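Local coordinates for protein flagellin B1 (Methanocaldococcus jannaschii DSM 2661, PDB 5YA6) that probably polymerises into the filament of the archaellum, the motility organelle of archaea, and binds a calcium ion in its globular domain, at residues A10-G20 and L32-A43. Residues are numbered along the deposited sequence; the frame is centred on the assembly and turned at random.
Sequences ASGLMCIGVTG and LAIYITPNAGSA
Tyr35 O accepts the amide of Ile16, with N to O 2.8 Å, and is also approached by the weaker CA-H of Cys15. The Ile16 N-H stands 40° out of the carbonyl plane. Tyr35 N in turn donates to Gly17 O, so two successive residues, Ile16 and Gly17, pair with the single residue Tyr35. That gives one strand a residue more than the other, a beta bulge set between regular antiparallel pairs at Met14–Thr37 and Thr19–Ala33. A CB on Gly17 would jam against the Ile16 carbonyl, so glycine suits the bend, and Cys15 SG accepts the Gly17 amide N at 3.6 Å.

The Tyr35 ring presents its edge to Gly17 O and Thr19 OG1, and a water joins Tyr35 OH to that hydroxyl. Beyond the bulge, Thr37 CG2 meets Met14 CE at 3.6 Å and Ile16 CG2 at 3.7 Å, the latter side chain crossing at about a right angle. With OG1 opposite the backbone N (chi1 -164°), Thr37 turns its methyl to these partners and its hydroxyl to Asp116 O.

Past the ladder, Asn39 N donates to Gly12 O, and the Asn39 carboxamide lies against the Gly12–Leu13 peptide; Asn39 ND2 donates to a water at 2.7 Å that also lies within hydrogen-bonding distance of Leu13 O. With the carboxamide cut back to a methyl, as an alanine here would have it, the water is likely to lose this donor and the Gly12–Leu13 peptide the group lying against it. In the type II turn Asn39–Ser42, Ser42 OG accepts Gly12 N (3.0 Å), and Ser11 OG accepts Ala43 N.

The hairpin lies between strands 117-123 and 164-168 in a mixed sheet. Its Val18, Leu32 and Ile36 face strand 150-155, as expected of a beta sandwich, while Asp116, a calcium ligand, links Thr37 to the metal site.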
ATOM      1  N   ALA B  10       9.240  15.644  14.358  1.00 43.55           N
ATOM      2  CA  ALA B  10       8.716  14.684  13.335  1.00 38.97           C
ATOM      3  C   ALA B  10       9.027  13.233  13.784  1.00 36.57           C
ATOM      4  O   ALA B  10      10.077  12.657  13.476  1.00 41.32           O
ATOM      5  CB  ALA B  10       9.283  14.973  11.944  1.00 37.38           C
ATOM      6  N   SER B  11       8.099  12.688  14.568  1.00 31.57           N
ATOM      7  CA  SER B  11       8.178  11.326  15.030  1.00 24.67           C
ATOM      8  C   SER B  11       7.480  10.410  14.051  1.00 20.08           C
ATOM      9  O   SER B  11       6.584  10.815  13.327  1.00 18.68           O
ATOM     10  CB  SER B  11       7.529  11.249  16.385  1.00 25.82           C
ATOM     11  OG  SER B  11       8.349  12.008  17.254  1.00 31.09           O
ATOM     12  N   GLY B  12       7.902   9.166  14.039  1.00 16.41           N
ATOM     13  CA  GLY B  12       7.225   8.184  13.192  1.00 16.58           C
ATOM     14  C   GLY B  12       7.907   6.831  13.232  1.00 14.77           C
ATOM     15  O   GLY B  12       8.871   6.631  13.969  1.00 14.23           O
ATOM     16  N   LEU B  13       7.354   5.903  12.481  1.00 12.64           N
ATOM     17  CA  LEU B  13       7.787   4.490  12.437  1.00 12.82           C
ATOM     18  C   LEU B  13       8.233   4.054  11.076  1.00 12.61           C
ATOM     19  O   LEU B  13       7.800   4.584  10.076  1.00 12.43           O
ATOM     20  CB  LEU B  13       6.656   3.581  12.805  1.00 12.56           C
ATOM     21  CG  LEU B  13       6.006   3.827  14.167  1.00 13.91           C
ATOM     22  CD1 LEU B  13       4.889   2.790  14.316  1.00 14.76           C
ATOM     23  CD2 LEU B  13       6.985   3.677  15.286  1.00 15.15           C
ATOM     24  N   MET B  14       9.213   3.168  11.069  1.00 12.60           N
ATOM     25  CA  MET B  14       9.796   2.598   9.875  1.00 14.19           C
ATOM     26  C   MET B  14       9.625   1.094   9.910  1.00 13.55           C
ATOM     27  O   MET B  14       9.980   0.431  10.894  1.00 12.62           O
ATOM     28  CB  MET B  14      11.291   2.917   9.793  1.00 16.94           C
ATOM     29  CG  MET B  14      11.981   2.407   8.530  1.00 20.42           C
ATOM     30  SD  MET B  14      13.712   2.953   8.573  1.00 26.77           S
ATOM     31  CE  MET B  14      14.316   2.522  10.196  1.00 29.22           C
ATOM     32  N   CYS B  15       9.204   0.534   8.793  1.00 12.48           N
ATOM     33  CA  CYS B  15       9.281  -0.874   8.618  1.00 12.83           C
ATOM     34  C   CYS B  15      10.671  -1.285   8.225  1.00 14.20           C
ATOM     35  O   CYS B  15      11.266  -0.771   7.236  1.00 14.99           O
ATOM     36  CB  CYS B  15       8.226  -1.361   7.580  1.00 13.48           C
ATOM     37  SG  CYS B  15       8.272  -3.143   7.223  1.00 13.00           S
ATOM     38  N   ILE B  16      11.238  -2.210   9.024  1.00 14.02           N
ATOM     39  CA  ILE B  16      12.567  -2.742   8.751  1.00 16.05           C
ATOM     40  C   ILE B  16      12.572  -4.197   8.342  1.00 17.13           C
ATOM     41  O   ILE B  16      13.578  -4.869   8.484  1.00 22.37           O
ATOM     42  CB  ILE B  16      13.502  -2.484   9.963  1.00 17.71           C
ATOM     43  CG1 ILE B  16      12.948  -3.046  11.288  1.00 18.93           C
ATOM     44  CG2 ILE B  16      13.745  -1.005  10.096  1.00 17.69           C
ATOM     45  CD1 ILE B  16      13.976  -3.241  12.392  1.00 19.23           C
ATOM     46  N   GLY B  17      11.482  -4.663   7.765  1.00 14.87           N
ATOM     47  CA  GLY B  17      11.411  -5.975   7.226  1.00 14.97           C
ATOM     48  C   GLY B  17      10.073  -6.610   7.387  1.00 13.00           C
ATOM     49  O   GLY B  17       9.319  -6.254   8.278  1.00 13.50           O
ATOM     50  N   VAL B  18       9.758  -7.525   6.483  1.00 10.99           N
ATOM     51  CA  VAL B  18       8.608  -8.400   6.605  1.00 10.77           C
ATOM     52  C   VAL B  18       9.017  -9.824   6.283  1.00 11.92           C
ATOM     53  O   VAL B  18       9.656 -10.062   5.252  1.00 13.82           O
ATOM     54  CB  VAL B  18       7.412  -7.985   5.695  1.00 10.28           C
ATOM     55  CG1 VAL B  18       6.220  -8.884   5.987  1.00 10.79           C
ATOM     56  CG2 VAL B  18       7.076  -6.506   5.943  1.00 11.89           C
ATOM     57  N   THR B  19       8.641 -10.763   7.153  1.00 11.94           N
ATOM     58  CA  THR B  19       8.856 -12.179   6.849  1.00 12.92           C
ATOM     59  C   THR B  19       7.497 -12.845   6.817  1.00 12.17           C
ATOM     60  O   THR B  19       6.517 -12.322   7.371  1.00 12.83           O
ATOM     61  CB  THR B  19       9.736 -12.880   7.839  1.00 13.59           C
ATOM     62  OG1 THR B  19       9.043 -12.895   9.058  1.00 17.80           O
ATOM     63  CG2 THR B  19      11.065 -12.201   8.023  1.00 13.22           C
ATOM     64  N   GLY B  20       7.414 -13.926   6.069  1.00 11.80           N
ATOM     65  CA  GLY B  20       6.186 -14.728   5.988  1.00 11.72           C
ATOM     66  C   GLY B  20       6.482 -16.160   6.313  1.00 13.29           C
ATOM     67  O   GLY B  20       7.574 -16.682   6.073  1.00 13.48           O
ATOM     68  N   LEU B  32       2.247 -13.464   8.712  1.00 11.61           N
ATOM     69  CA  LEU B  32       3.210 -12.361   8.409  1.00 11.37           C
ATOM     70  C   LEU B  32       3.799 -11.874   9.718  1.00 13.24           C
ATOM     71  O   LEU B  32       3.109 -11.808  10.732  1.00 13.48           O
ATOM     72  CB  LEU B  32       2.572 -11.169   7.685  1.00 12.20           C
ATOM     73  CG  LEU B  32       1.948 -11.482   6.334  1.00 13.40           C
ATOM     74  CD1 LEU B  32       1.115 -10.331   5.873  1.00 14.59           C
ATOM     75  CD2 LEU B  32       3.024 -11.845   5.318  1.00 12.64           C
ATOM     76  N   ALA B  33       5.037 -11.426   9.670  1.00 11.85           N
ATOM     77  CA  ALA B  33       5.698 -10.787  10.789  1.00 12.22           C
ATOM     78  C   ALA B  33       6.294  -9.484  10.252  1.00 12.95           C
ATOM     79  O   ALA B  33       7.246  -9.502   9.404  1.00 13.56           O
ATOM     80  CB  ALA B  33       6.772 -11.704  11.375  1.00 12.57           C
ATOM     81  N   ILE B  34       5.734  -8.341  10.718  1.00 11.49           N
ATOM     82  CA  ILE B  34       6.136  -7.030  10.189  1.00 11.12           C
ATOM     83  C   ILE B  34       6.979  -6.331  11.220  1.00 10.70           C
ATOM     84  O   ILE B  34       6.490  -5.992  12.334  1.00 12.10           O
ATOM     85  CB  ILE B  34       4.896  -6.179   9.830  1.00 11.35           C
ATOM     86  CG1 ILE B  34       4.040  -6.949   8.823  1.00 11.01           C
ATOM     87  CG2 ILE B  34       5.290  -4.786   9.407  1.00 10.73           C
ATOM     88  CD1 ILE B  34       2.613  -6.401   8.717  1.00 11.42           C
ATOM     89  N   TYR B  35       8.245  -6.130  10.910  1.00 10.82           N
ATOM     90  CA  TYR B  35       9.186  -5.555  11.887  1.00 11.39           C
ATOM     91  C   TYR B  35       9.253  -4.045  11.753  1.00 11.92           C
ATOM     92  O   TYR B  35       9.300  -3.505  10.657  1.00 11.41           O
ATOM     93  CB  TYR B  35      10.580  -6.119  11.757  1.00 12.90           C
ATOM     94  CG  TYR B  35      10.622  -7.629  12.049  1.00 13.19           C
ATOM     95  CD1 TYR B  35      10.251  -8.577  11.122  1.00 13.85           C
ATOM     96  CD2 TYR B  35      11.108  -8.096  13.263  1.00 15.38           C
ATOM     97  CE1 TYR B  35      10.280  -9.936  11.396  1.00 13.09           C
ATOM     98  CE2 TYR B  35      11.142  -9.461  13.552  1.00 14.55           C
ATOM     99  CZ  TYR B  35      10.761 -10.378  12.612  1.00 14.33           C
ATOM    100  OH  TYR B  35      10.781 -11.735  12.942  1.00 16.03           O
ATOM    101  N   ILE B  36       9.127  -3.412  12.921  1.00 10.55           N
ATOM    102  CA  ILE B  36       8.938  -1.962  13.099  0.50 11.98           C
ATOM    103  C   ILE B  36       9.967  -1.379  14.100  1.00 11.63           C
ATOM    104  O   ILE B  36      10.247  -1.999  15.113  1.00 12.53           O
ATOM    105  CB  ILE B  36       7.534  -1.700  13.662  0.50 11.59           C
ATOM    106  CG1 ILE B  36       6.452  -2.209  12.673  0.50 12.47           C
ATOM    107  CG2 ILE B  36       7.374  -0.250  14.057  0.50 12.03           C
ATOM    108  CD1 ILE B  36       6.397  -1.420  11.369  0.50 12.34           C
ATOM    109  N   THR B  37      10.500  -0.200  13.818  1.00 12.35           N
ATOM    110  CA  THR B  37      11.351   0.542  14.728  1.00 13.37           C
ATOM    111  C   THR B  37      11.037   2.030  14.547  1.00 13.79           C
ATOM    112  O   THR B  37      10.622   2.441  13.467  1.00 14.00           O
ATOM    113  CB  THR B  37      12.859   0.253  14.510  1.00 14.60           C
ATOM    114  OG1 THR B  37      13.649   0.699  15.637  1.00 15.37           O
ATOM    115  CG2 THR B  37      13.370   0.934  13.278  1.00 13.65           C
ATOM    116  N   PRO B  38      11.233   2.840  15.571  1.00 12.81           N
ATOM    117  CA  PRO B  38      11.011   4.292  15.357  1.00 14.39           C
ATOM    118  C   PRO B  38      11.999   4.904  14.347  1.00 14.51           C
ATOM    119  O   PRO B  38      13.143   4.479  14.264  1.00 15.93           O
ATOM    120  CB  PRO B  38      11.191   4.905  16.738  1.00 13.95           C
ATOM    121  CG  PRO B  38      10.916   3.762  17.702  1.00 15.19           C
ATOM    122  CD  PRO B  38      11.479   2.548  16.977  1.00 13.29           C
ATOM    123  N   ASN B  39      11.542   5.937  13.654  1.00 14.73           N
ATOM    124  CA  ASN B  39      12.455   6.799  12.882  1.00 17.10           C
ATOM    125  C   ASN B  39      13.559   7.333  13.825  1.00 17.58           C
ATOM    126  O   ASN B  39      13.294   7.674  14.941  1.00 18.42           O
ATOM    127  CB  ASN B  39      11.673   7.926  12.194  1.00 16.92           C
ATOM    128  CG  ASN B  39      10.680   7.421  11.136  1.00 17.86           C
ATOM    129  OD1 ASN B  39      10.847   6.327  10.594  1.00 18.81           O
ATOM    130  ND2 ASN B  39       9.645   8.207  10.857  1.00 19.61           N
ATOM    131  N   ALA B  40      14.800   7.388  13.353  1.00 19.94           N
ATOM    132  CA  ALA B  40      15.883   8.052  14.162  1.00 21.07           C
ATOM    133  C   ALA B  40      15.443   9.405  14.652  1.00 20.18           C
ATOM    134  O   ALA B  40      14.895  10.183  13.878  1.00 20.08           O
ATOM    135  CB  ALA B  40      17.150   8.189  13.319  1.00 22.16           C
ATOM    136  N   GLY B  41      15.603   9.649  15.936  1.00 21.47           N
ATOM    137  CA  GLY B  41      15.207  10.905  16.556  1.00 23.36           C
ATOM    138  C   GLY B  41      13.775  11.110  16.963  1.00 21.93           C
ATOM    139  O   GLY B  41      13.408  12.157  17.459  1.00 23.90           O
ATOM    140  N   SER B  42      12.936  10.087  16.765  1.00 20.75           N
ATOM    141  CA  SER B  42      11.531  10.172  17.171  0.50 18.87           C
ATOM    142  C   SER B  42      11.340  10.261  18.656  1.00 18.23           C
ATOM    143  O   SER B  42      12.054   9.613  19.431  1.00 19.52           O
ATOM    144  CB  SER B  42      10.717   8.951  16.672  0.50 17.49           C
ATOM    145  OG  SER B  42      10.673   8.927  15.268  0.50 16.77           O
ATOM    146  N   ALA B  43      10.315  11.005  19.049  1.00 18.63           N
ATOM    147  CA  ALA B  43       9.785  10.950  20.372  1.00 17.99           C
ATOM    148  C   ALA B  43       9.098   9.564  20.580  1.00 18.29           C
ATOM    149  O   ALA B  43       8.900   8.813  19.621  1.00 17.43           O
ATOM    150  CB  ALA B  43       8.805  12.052  20.581  1.00 20.75           C
TER
HETATM  151  O   HOH W   1       7.593   7.310   9.297  1.00 18.61           O
HETATM  152  O   HOH W   2      10.742 -13.804  11.216  1.00 19.06           O